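Side-chain contact in mandelate racemase/muconate lactonizing enzyme (Jannaschia sp., PDB 4J3Z), which probably catalyses an isomerisation or a related reaction of the enolase superfamily, on a substrate that is not established: residues L26-T31 / L369-A374. Numbering follows the deposited sequence.
Sequences LVRVTT and LNDAIA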
loop_
_atom_site.group_PDB
_atom_site.type_symbol
_atom_site.label_atom_id
_atom_site.label_comp_id
_atom_site.label_asym_id
_atom_site.label_seq_id
_atom_site.Cartn_x
_atom_site.Cartn_y
_atom_site.Cartn_z
ATOM N N LEU D 26 40.128 -20.856 -7.894
ATOM C CA LEU D 26 40.949 -20.047 -6.991
ATOM C C LEU D 26 41.855 -19.090 -7.753
ATOM O O LEU D 26 42.409 -19.454 -8.790
ATOM C CB LEU D 26 41.792 -20.940 -6.083
ATOM C CG LEU D 26 41.159 -22.129 -5.361
ATOM C CD1 LEU D 26 42.153 -22.683 -4.350
ATOM C CD2 LEU D 26 39.846 -21.762 -4.676
ATOM N N VAL D 27 41.988 -17.872 -7.227
ATOM C CA VAL D 27 42.886 -16.854 -7.776
ATOM C C VAL D 27 43.980 -16.481 -6.760
ATOM O O VAL D 27 43.723 -16.391 -5.558
ATOM C CB VAL D 27 42.122 -15.583 -8.244
ATOM C CG1 VAL D 27 40.953 -15.942 -9.158
ATOM C CG2 VAL D 27 41.646 -14.733 -7.068
ATOM N N ARG D 28 45.200 -16.288 -7.247
ATOM C CA ARG D 28 46.294 -15.796 -6.409
ATOM C C ARG D 28 46.945 -14.580 -7.063
ATOM O O ARG D 28 47.665 -14.715 -8.052
ATOM C CB ARG D 28 47.332 -16.894 -6.168
ATOM C CG ARG D 28 48.469 -16.492 -5.244
ATOM C CD ARG D 28 49.723 -17.257 -5.623
ATOM N NE ARG D 28 49.958 -18.375 -4.724
ATOM C CZ ARG D 28 50.423 -19.566 -5.086
ATOM N NH1 ARG D 28 50.694 -19.830 -6.362
ATOM N NH2 ARG D 28 50.601 -20.505 -4.157
ATOM N N VAL D 29 46.661 -13.397 -6.516
ATOM C CA VAL D 29 47.194 -12.129 -7.023
ATOM C C VAL D 29 48.505 -11.767 -6.315
ATOM O O VAL D 29 48.564 -11.797 -5.086
ATOM C CB VAL D 29 46.180 -10.974 -6.829
ATOM C CG1 VAL D 29 46.772 -9.638 -7.274
ATOM C CG2 VAL D 29 44.888 -11.253 -7.583
ATOM N N THR D 30 49.532 -11.413 -7.097
ATOM C CA THR D 30 50.810 -10.897 -6.575
ATOM C C THR D 30 50.948 -9.390 -6.834
ATOM O O THR D 30 50.564 -8.890 -7.898
ATOM C CB THR D 30 52.028 -11.621 -7.210
ATOM O OG1 THR D 30 51.965 -13.018 -6.922
ATOM C CG2 THR D 30 53.360 -11.084 -6.667
ATOM N N THR D 31 51.511 -8.673 -5.863
ATOM C CA THR D 31 51.710 -7.229 -5.978
ATOM C C THR D 31 53.025 -6.916 -6.668
ATOM O O THR D 31 53.830 -7.819 -6.923
ATOM C CB THR D 31 51.704 -6.547 -4.599
ATOM O OG1 THR D 31 52.608 -7.230 -3.722
ATOM C CG2 THR D 31 50.311 -6.568 -3.999
ATOM N N LEU D 369 48.109 -21.100 -0.051
ATOM C CA LEU D 369 47.882 -22.231 -0.934
ATOM C C LEU D 369 49.115 -23.128 -0.931
ATOM O O LEU D 369 50.221 -22.660 -0.673
ATOM C CB LEU D 369 47.559 -21.750 -2.348
ATOM C CG LEU D 369 47.046 -22.784 -3.349
ATOM C CD1 LEU D 369 45.618 -23.209 -3.046
ATOM C CD2 LEU D 369 47.157 -22.243 -4.759
ATOM N N ASN D 370 48.908 -24.422 -1.188
ATOM C CA ASN D 370 49.998 -25.387 -1.357
ATOM C C ASN D 370 49.999 -25.817 -2.810
ATOM O O ASN D 370 49.116 -26.568 -3.248
ATOM C CB ASN D 370 49.789 -26.625 -0.475
ATOM C CG ASN D 370 49.479 -26.279 0.969
ATOM O OD1 ASN D 370 50.138 -25.441 1.579
ATOM N ND2 ASN D 370 48.481 -26.947 1.529
ATOM N N ASP D 371 50.990 -25.342 -3.555
ATOM C CA ASP D 371 51.029 -25.527 -5.007
ATOM C C ASP D 371 50.914 -26.985 -5.477
ATOM O O ASP D 371 50.157 -27.287 -6.416
ATOM C CB ASP D 371 52.265 -24.842 -5.593
ATOM C CG ASP D 371 52.085 -23.326 -5.752
ATOM O OD1 ASP D 371 50.938 -22.830 -5.676
ATOM O OD2 ASP D 371 53.097 -22.630 -5.968
ATOM N N ALA D 372 51.643 -27.882 -4.816
ATOM C CA ALA D 372 51.675 -29.292 -5.200
ATOM C C ALA D 372 50.291 -29.946 -5.141
ATOM O O ALA D 372 49.899 -30.657 -6.062
ATOM C CB ALA D 372 52.682 -30.051 -4.347
ATOM N N ILE D 373 49.552 -29.690 -4.061
ATOM C CA ILE D 373 48.168 -30.146 -3.918
ATOM C C ILE D 373 47.284 -29.539 -4.998
ATOM O O ILE D 373 46.534 -30.250 -5.679
ATOM C CB ILE D 373 47.614 -29.816 -2.512
ATOM C CG1 ILE D 373 48.444 -30.525 -1.430
ATOM C CG2 ILE D 373 46.143 -30.206 -2.386
ATOM C CD1 ILE D 373 48.525 -32.037 -1.577
ATOM N N ALA D 374 47.392 -28.221 -5.157
ATOM C CA ALA D 374 46.672 -27.490 -6.195
ATOM C C ALA D 374 46.819 -28.160 -7.554
ATOM O O ALA D 374 45.827 -28.574 -8.145
ATOM C CB ALA D 374 47.155 -26.039 -6.255
#
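Arg28 reaches from strand 24-31 to Asp371, in the first turn of helix 371-376, and the two form a salt bridge. A single carboxylate oxygen takes both bonds. Arg28 NH2 lies 2.8 Å from Asp371 OD1, with an N-H...O angle of 147°. Arg28 NH1 adds a weak, more bent bond of 3.1 Å to Asp371 OD1. OD1 sits at the guanidinium edge, close to its plane. The carboxylate, however, is turned 73° from that plane, and NH2 meets OD1 from above the carboxylate plane. The pair is therefore forked on one oxygen, not a side-on bidentate match. Arg28 sends CG anti to its own backbone N (chi1 -177°), and its chain bends at chi3 before the head group arrives at Asp371.

Leu369 makes the van der Waals contacts. Leu369 CD2 lies over one face of the Arg28 guanidinium, 3.9 Å from Arg28 NH2 and offset toward the rim. In an apolar pair, Leu369 CD1 meets Leu26 CD1 at 3.7 Å. Leu345 of helix 340-345 touches both leucines, while Phe10 and Leu38, from the strands flanking 24-31, touch both Arg28 and Leu369. With an alanine in place of Arg28, Asp371 would probably lose this cationic partner and one side of Leu369 would be uncovered.

Strand 24-31 is the middle strand of the three-stranded antiparallel sheet in the N-terminal capping domain. The late segment follows the barrel strands in sequence and packs against this sheet. Such a return of the C-terminal part to the capping domain is characteristic of the enolase superfamily fold.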